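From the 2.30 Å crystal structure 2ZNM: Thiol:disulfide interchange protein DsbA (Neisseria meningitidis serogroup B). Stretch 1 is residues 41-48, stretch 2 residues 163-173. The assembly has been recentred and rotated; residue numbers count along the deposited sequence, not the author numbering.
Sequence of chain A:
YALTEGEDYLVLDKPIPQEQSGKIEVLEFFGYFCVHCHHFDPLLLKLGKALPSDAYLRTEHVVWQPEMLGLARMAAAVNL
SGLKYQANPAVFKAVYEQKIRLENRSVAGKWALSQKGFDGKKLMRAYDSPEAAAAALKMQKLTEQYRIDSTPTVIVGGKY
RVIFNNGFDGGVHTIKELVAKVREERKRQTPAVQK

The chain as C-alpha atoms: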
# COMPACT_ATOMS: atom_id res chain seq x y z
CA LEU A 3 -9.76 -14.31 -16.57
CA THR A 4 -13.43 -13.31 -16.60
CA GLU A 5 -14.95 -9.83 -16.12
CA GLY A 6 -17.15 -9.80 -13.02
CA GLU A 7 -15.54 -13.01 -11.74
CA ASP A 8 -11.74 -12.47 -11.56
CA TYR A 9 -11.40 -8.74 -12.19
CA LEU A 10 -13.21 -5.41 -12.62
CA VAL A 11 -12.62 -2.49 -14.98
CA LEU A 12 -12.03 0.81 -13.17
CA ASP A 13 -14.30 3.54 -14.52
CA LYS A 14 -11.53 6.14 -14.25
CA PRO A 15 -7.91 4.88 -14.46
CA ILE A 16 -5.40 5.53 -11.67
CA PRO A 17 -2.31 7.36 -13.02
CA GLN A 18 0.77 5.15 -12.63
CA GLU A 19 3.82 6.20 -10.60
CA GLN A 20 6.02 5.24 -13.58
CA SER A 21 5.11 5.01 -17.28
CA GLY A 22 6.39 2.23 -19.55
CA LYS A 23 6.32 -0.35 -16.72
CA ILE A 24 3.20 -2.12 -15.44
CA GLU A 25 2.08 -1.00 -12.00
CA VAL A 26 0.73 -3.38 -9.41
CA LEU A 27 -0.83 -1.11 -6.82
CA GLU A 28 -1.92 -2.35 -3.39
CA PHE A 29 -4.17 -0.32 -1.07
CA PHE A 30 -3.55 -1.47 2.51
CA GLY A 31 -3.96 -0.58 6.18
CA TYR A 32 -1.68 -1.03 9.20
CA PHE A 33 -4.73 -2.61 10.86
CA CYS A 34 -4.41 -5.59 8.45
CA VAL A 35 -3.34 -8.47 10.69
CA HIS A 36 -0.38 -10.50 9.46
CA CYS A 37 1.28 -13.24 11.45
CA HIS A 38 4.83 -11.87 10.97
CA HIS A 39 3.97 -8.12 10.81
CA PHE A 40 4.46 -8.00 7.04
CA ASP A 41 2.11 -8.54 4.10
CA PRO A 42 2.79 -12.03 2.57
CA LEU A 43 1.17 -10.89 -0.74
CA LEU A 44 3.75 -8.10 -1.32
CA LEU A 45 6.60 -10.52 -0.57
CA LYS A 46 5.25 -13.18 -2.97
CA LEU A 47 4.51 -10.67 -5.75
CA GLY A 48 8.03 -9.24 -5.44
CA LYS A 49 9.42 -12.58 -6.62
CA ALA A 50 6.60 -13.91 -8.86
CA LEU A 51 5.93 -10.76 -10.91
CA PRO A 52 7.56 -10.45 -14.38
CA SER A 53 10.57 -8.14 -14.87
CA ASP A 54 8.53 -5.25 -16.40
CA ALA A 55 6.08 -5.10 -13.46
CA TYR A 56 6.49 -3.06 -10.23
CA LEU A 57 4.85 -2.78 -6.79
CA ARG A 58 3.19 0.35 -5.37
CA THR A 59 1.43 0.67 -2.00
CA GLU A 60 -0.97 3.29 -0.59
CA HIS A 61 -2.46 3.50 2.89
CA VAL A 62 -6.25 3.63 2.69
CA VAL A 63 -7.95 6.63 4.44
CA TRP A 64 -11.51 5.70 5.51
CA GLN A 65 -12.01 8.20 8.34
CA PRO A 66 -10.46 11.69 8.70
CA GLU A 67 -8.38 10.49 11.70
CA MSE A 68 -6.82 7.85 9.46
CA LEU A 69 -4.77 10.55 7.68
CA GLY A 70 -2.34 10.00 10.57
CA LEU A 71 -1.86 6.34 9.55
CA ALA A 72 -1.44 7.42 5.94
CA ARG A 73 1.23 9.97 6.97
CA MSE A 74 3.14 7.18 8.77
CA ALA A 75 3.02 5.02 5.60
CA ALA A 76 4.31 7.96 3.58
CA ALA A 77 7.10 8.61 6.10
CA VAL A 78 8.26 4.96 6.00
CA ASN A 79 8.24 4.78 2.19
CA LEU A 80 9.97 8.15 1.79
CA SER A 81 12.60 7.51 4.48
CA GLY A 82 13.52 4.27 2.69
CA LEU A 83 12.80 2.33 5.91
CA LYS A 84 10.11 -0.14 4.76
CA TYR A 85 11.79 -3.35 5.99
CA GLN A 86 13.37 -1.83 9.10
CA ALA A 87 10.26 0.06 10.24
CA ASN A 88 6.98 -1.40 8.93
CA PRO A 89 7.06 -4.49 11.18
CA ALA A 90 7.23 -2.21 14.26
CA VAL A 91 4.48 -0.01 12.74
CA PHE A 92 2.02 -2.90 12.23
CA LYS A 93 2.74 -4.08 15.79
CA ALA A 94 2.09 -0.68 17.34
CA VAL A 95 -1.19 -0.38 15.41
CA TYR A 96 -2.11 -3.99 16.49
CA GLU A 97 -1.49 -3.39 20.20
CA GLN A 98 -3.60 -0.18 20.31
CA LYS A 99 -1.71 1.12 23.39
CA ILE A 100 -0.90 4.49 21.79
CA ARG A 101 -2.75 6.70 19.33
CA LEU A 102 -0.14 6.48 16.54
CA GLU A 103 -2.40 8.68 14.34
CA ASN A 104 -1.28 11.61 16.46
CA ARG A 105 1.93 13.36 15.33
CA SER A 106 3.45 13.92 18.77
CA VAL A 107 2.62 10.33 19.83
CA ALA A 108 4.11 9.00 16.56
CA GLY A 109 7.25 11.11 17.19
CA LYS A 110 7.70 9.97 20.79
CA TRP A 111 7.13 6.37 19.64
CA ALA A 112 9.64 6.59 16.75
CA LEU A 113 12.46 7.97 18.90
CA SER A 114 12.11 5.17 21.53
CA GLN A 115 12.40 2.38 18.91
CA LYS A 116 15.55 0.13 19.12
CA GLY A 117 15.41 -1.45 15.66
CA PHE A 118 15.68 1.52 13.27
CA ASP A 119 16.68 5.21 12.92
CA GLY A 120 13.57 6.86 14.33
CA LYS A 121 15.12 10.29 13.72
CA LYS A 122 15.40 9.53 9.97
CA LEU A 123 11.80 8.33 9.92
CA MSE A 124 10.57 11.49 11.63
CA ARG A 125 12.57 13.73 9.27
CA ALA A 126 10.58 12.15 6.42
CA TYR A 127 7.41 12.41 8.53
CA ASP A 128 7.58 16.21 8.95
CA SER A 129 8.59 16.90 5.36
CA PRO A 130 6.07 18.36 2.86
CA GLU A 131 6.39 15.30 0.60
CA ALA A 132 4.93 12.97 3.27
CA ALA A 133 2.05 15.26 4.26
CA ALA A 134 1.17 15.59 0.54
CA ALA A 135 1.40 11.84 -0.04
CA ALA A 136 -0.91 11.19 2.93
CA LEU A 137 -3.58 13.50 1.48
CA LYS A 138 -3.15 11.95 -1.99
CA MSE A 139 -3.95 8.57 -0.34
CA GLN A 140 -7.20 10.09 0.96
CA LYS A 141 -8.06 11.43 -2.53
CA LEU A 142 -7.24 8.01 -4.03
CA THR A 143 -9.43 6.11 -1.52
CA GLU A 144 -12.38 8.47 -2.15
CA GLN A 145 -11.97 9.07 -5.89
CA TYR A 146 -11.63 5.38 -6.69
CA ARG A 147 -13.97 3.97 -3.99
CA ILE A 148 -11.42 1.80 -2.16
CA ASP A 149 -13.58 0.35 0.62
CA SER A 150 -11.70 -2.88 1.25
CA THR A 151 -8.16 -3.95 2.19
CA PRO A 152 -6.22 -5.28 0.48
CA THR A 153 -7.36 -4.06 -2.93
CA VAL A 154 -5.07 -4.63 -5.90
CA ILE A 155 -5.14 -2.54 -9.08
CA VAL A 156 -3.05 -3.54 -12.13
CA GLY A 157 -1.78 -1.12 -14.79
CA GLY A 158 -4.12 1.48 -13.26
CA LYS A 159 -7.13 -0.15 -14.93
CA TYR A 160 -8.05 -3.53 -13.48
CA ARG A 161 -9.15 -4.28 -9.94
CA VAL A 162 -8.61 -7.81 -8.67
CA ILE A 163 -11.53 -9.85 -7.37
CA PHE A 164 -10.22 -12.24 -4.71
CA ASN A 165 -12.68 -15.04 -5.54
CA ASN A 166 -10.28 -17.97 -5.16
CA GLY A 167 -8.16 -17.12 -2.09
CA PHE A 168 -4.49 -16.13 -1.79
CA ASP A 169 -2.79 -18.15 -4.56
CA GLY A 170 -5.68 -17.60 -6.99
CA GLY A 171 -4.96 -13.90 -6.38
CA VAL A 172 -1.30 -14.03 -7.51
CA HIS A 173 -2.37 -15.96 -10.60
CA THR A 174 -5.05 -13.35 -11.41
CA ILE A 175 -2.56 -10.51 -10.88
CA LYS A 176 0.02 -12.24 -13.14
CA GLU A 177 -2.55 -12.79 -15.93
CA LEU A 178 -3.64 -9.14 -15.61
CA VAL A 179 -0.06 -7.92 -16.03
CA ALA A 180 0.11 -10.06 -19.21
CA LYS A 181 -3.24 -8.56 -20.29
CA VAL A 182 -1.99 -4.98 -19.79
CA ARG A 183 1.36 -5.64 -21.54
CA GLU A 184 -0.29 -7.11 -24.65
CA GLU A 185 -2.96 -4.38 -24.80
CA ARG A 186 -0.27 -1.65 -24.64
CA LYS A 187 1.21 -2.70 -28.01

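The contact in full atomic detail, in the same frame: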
# COMPACT_ATOMS: atom_id res chain seq x y z
N ASP A 41 3.04 -8.01 5.09
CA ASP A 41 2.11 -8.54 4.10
C ASP A 41 2.73 -9.66 3.23
O ASP A 41 3.63 -9.41 2.44
CB ASP A 41 1.64 -7.38 3.22
CG ASP A 41 0.46 -7.73 2.36
OD1 ASP A 41 -0.37 -6.86 2.15
OD2 ASP A 41 0.37 -8.86 1.87
N PRO A 42 2.25 -10.92 3.39
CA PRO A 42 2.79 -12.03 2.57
C PRO A 42 2.50 -11.89 1.06
O PRO A 42 3.24 -12.46 0.25
CB PRO A 42 2.09 -13.27 3.15
CG PRO A 42 0.88 -12.75 3.89
CD PRO A 42 1.21 -11.36 4.34
N LEU A 43 1.47 -11.14 0.69
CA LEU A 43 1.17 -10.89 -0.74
C LEU A 43 2.25 -10.06 -1.44
O LEU A 43 2.70 -10.41 -2.53
CB LEU A 43 -0.22 -10.27 -0.93
CG LEU A 43 -0.68 -10.18 -2.39
CD1 LEU A 43 -1.04 -11.56 -2.93
CD2 LEU A 43 -1.86 -9.23 -2.54
N LEU A 44 2.66 -8.95 -0.81
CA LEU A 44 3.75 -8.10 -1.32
C LEU A 44 5.07 -8.84 -1.50
O LEU A 44 5.78 -8.64 -2.50
CB LEU A 44 3.97 -6.90 -0.38
CG LEU A 44 3.33 -5.55 -0.70
CD1 LEU A 44 2.27 -5.58 -1.81
CD2 LEU A 44 2.80 -4.89 0.56
N LEU A 45 5.41 -9.68 -0.52
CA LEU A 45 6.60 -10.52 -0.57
C LEU A 45 6.56 -11.54 -1.73
O LEU A 45 7.55 -11.70 -2.47
CB LEU A 45 6.79 -11.21 0.79
CG LEU A 45 8.09 -11.90 1.25
CD1 LEU A 45 7.92 -13.39 1.36
CD2 LEU A 45 9.31 -11.56 0.43
N LYS A 46 5.43 -12.21 -1.90
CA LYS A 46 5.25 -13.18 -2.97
C LYS A 46 5.28 -12.53 -4.36
O LYS A 46 5.90 -13.05 -5.28
CB LYS A 46 3.92 -13.89 -2.78
CG LYS A 46 3.99 -15.39 -2.91
CD LYS A 46 4.01 -15.85 -4.35
CE LYS A 46 4.45 -17.31 -4.41
NZ LYS A 46 3.45 -18.24 -3.83
N LEU A 47 4.58 -11.41 -4.50
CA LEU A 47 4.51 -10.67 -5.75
C LEU A 47 5.88 -10.14 -6.16
O LEU A 47 6.22 -10.16 -7.33
CB LEU A 47 3.48 -9.53 -5.66
CG LEU A 47 2.00 -9.93 -5.75
CD1 LEU A 47 1.08 -8.74 -5.54
CD2 LEU A 47 1.67 -10.67 -7.06
N GLY A 48 6.67 -9.69 -5.19
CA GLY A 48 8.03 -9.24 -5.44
C GLY A 48 8.89 -10.25 -6.18
O GLY A 48 9.76 -9.87 -6.97
N ILE A 163 -10.52 -9.23 -8.23
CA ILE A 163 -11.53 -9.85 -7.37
C ILE A 163 -10.91 -11.09 -6.74
O ILE A 163 -10.50 -12.00 -7.44
CB ILE A 163 -12.81 -10.26 -8.15
CG1 ILE A 163 -13.45 -9.03 -8.82
CG2 ILE A 163 -13.80 -10.98 -7.22
CD1 ILE A 163 -14.68 -9.34 -9.66
N PHE A 164 -10.82 -11.11 -5.41
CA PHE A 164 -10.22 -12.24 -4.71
C PHE A 164 -11.26 -13.34 -4.48
O PHE A 164 -11.71 -13.58 -3.35
CB PHE A 164 -9.58 -11.80 -3.39
CG PHE A 164 -8.37 -10.91 -3.57
CD1 PHE A 164 -7.11 -11.45 -3.83
CD2 PHE A 164 -8.49 -9.53 -3.47
CE1 PHE A 164 -5.99 -10.63 -3.99
CE2 PHE A 164 -7.37 -8.69 -3.62
CZ PHE A 164 -6.13 -9.25 -3.88
N ASN A 165 -11.64 -14.01 -5.57
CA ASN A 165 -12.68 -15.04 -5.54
C ASN A 165 -12.16 -16.44 -5.23
O ASN A 165 -12.94 -17.34 -4.89
CB ASN A 165 -13.51 -15.03 -6.84
CG ASN A 165 -12.66 -15.24 -8.10
OD1 ASN A 165 -11.55 -14.71 -8.23
ND2 ASN A 165 -13.19 -15.99 -9.05
N ASN A 166 -10.85 -16.63 -5.32
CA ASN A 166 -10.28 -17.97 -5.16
C ASN A 166 -9.15 -18.06 -4.13
O ASN A 166 -8.31 -18.97 -4.19
CB ASN A 166 -9.82 -18.51 -6.52
CG ASN A 166 -10.01 -20.01 -6.64
OD1 ASN A 166 -10.81 -20.48 -7.45
ND2 ASN A 166 -9.27 -20.76 -5.83
N GLY A 167 -9.14 -17.12 -3.17
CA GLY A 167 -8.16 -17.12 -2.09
C GLY A 167 -6.85 -16.44 -2.44
O GLY A 167 -6.78 -15.64 -3.39
N PHE A 168 -5.82 -16.74 -1.66
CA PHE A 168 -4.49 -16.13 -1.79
C PHE A 168 -3.86 -16.42 -3.15
O PHE A 168 -3.68 -15.52 -3.95
CB PHE A 168 -3.57 -16.62 -0.64
CG PHE A 168 -2.21 -15.96 -0.61
CD1 PHE A 168 -2.02 -14.78 0.10
CD2 PHE A 168 -1.12 -16.53 -1.27
CE1 PHE A 168 -0.77 -14.17 0.14
CE2 PHE A 168 0.13 -15.93 -1.24
CZ PHE A 168 0.31 -14.75 -0.53
N ASP A 169 -3.56 -17.69 -3.39
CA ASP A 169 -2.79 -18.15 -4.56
C ASP A 169 -3.51 -17.93 -5.88
O ASP A 169 -2.87 -17.74 -6.92
CB ASP A 169 -2.49 -19.64 -4.40
CG ASP A 169 -2.84 -20.15 -3.02
OD1 ASP A 169 -2.22 -19.70 -2.03
OD2 ASP A 169 -3.77 -20.98 -2.91
N GLY A 170 -4.85 -17.96 -5.84
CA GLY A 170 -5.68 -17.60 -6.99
C GLY A 170 -5.52 -16.11 -7.31
O GLY A 170 -5.62 -15.70 -8.47
N GLY A 171 -5.26 -15.33 -6.26
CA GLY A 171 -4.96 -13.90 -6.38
C GLY A 171 -3.69 -13.60 -7.15
O GLY A 171 -3.71 -12.75 -8.04
N VAL A 172 -2.58 -14.27 -6.81
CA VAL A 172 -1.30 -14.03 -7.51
C VAL A 172 -1.39 -14.41 -8.99
O VAL A 172 -0.83 -13.73 -9.85
CB VAL A 172 -0.04 -14.70 -6.82
CG1 VAL A 172 -0.03 -14.46 -5.30
CG2 VAL A 172 0.08 -16.18 -7.14
N HIS A 173 -2.12 -15.49 -9.26
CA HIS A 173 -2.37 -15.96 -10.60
C HIS A 173 -3.18 -14.95 -11.41
O HIS A 173 -2.89 -14.70 -12.59
CB HIS A 173 -3.07 -17.32 -10.55
CG HIS A 173 -3.53 -17.81 -11.89
ND1 HIS A 173 -2.65 -18.23 -12.86
CD2 HIS A 173 -4.77 -17.92 -12.42
CE1 HIS A 173 -3.33 -18.60 -13.93
NE2 HIS A 173 -4.62 -18.42 -13.69

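Packing of helix 42-48 against a second helix that includes Asp169 to His173 and continues beyond, in DsbA from Neisseria meningitidis. No two touching residues are fewer than 121 positions apart in sequence. The helix axes run in broadly the same direction, 39° apart, and approach to 11.0 Å; side chains make most of the contact, though the Phe168 ring also touches backbone atoms, and no hydrogen bond crosses it. Together the stretches bury 328 Å², most of it on Phe168, Leu43 and Val172.

Phe168 has the largest covered area, 84 Å². Its CA-to-CB bond points sideways, but with chi1 in the t well (-175°) the ring reaches across to the first turn of the other helix. It meets that turn with its edge: Phe168 CZ lies 3.8 Å from Pro42 O, Phe168 CE1 lies 3.8 Å from Leu43 N, and Phe168 CE2 lies 4.2 Å from Lys46 CG, all three partners near the ring plane. Pro42 CB adds an apolar contact at 4.2 Å from Phe168 CE1. The two backbone atoms beside the ring have partners within their own stretch: Pro42 O accepts from Lys46 N at 3.1 Å, and Leu43 N donates to Asp41 OD2 at 2.8 Å, a capping bond at the N-terminus of the helix. The two backbone atoms nearest the edge are thus already engaged.

Leu43, buried and covered over 69 Å², is the hub on its side. Its CA-to-CB bond also points sideways, while chi angles of -171° (t) and 72° (p) bring the end of the side chain nearer the other stretch. Leu43 CD1 sits 4.0 Å from Phe168 CE1 and 3.9 Å from Val172 CG1, so one methyl touches two residues a helical turn apart. Leu43 CD2 reaches the ring of Phe164, which precedes the helix, at 4.5 Å from Phe164 CZ; the approach is oblique.

Val172 has 63 Å² covered, and its CA-to-CB bond points toward stretch 1. Besides Leu43, it meets Leu47, whose CD2 lies 4.4 Å from Val172 CB, and the aliphatic part of Lys46, whose CD lies 4.4 Å from Val172 CG1. The backbones are nearer here: the CA atoms of Leu47 and Val172 are 6.9 Å apart, against 7.8 Å for the CA atoms of Leu43 and Phe168, where an aromatic ring takes part in the packing. Gly171 is buried beside this cluster; an ideal CB there would point toward stretch 1 but would clash with Phe168 O, 2.7 Å away, within its own stretch.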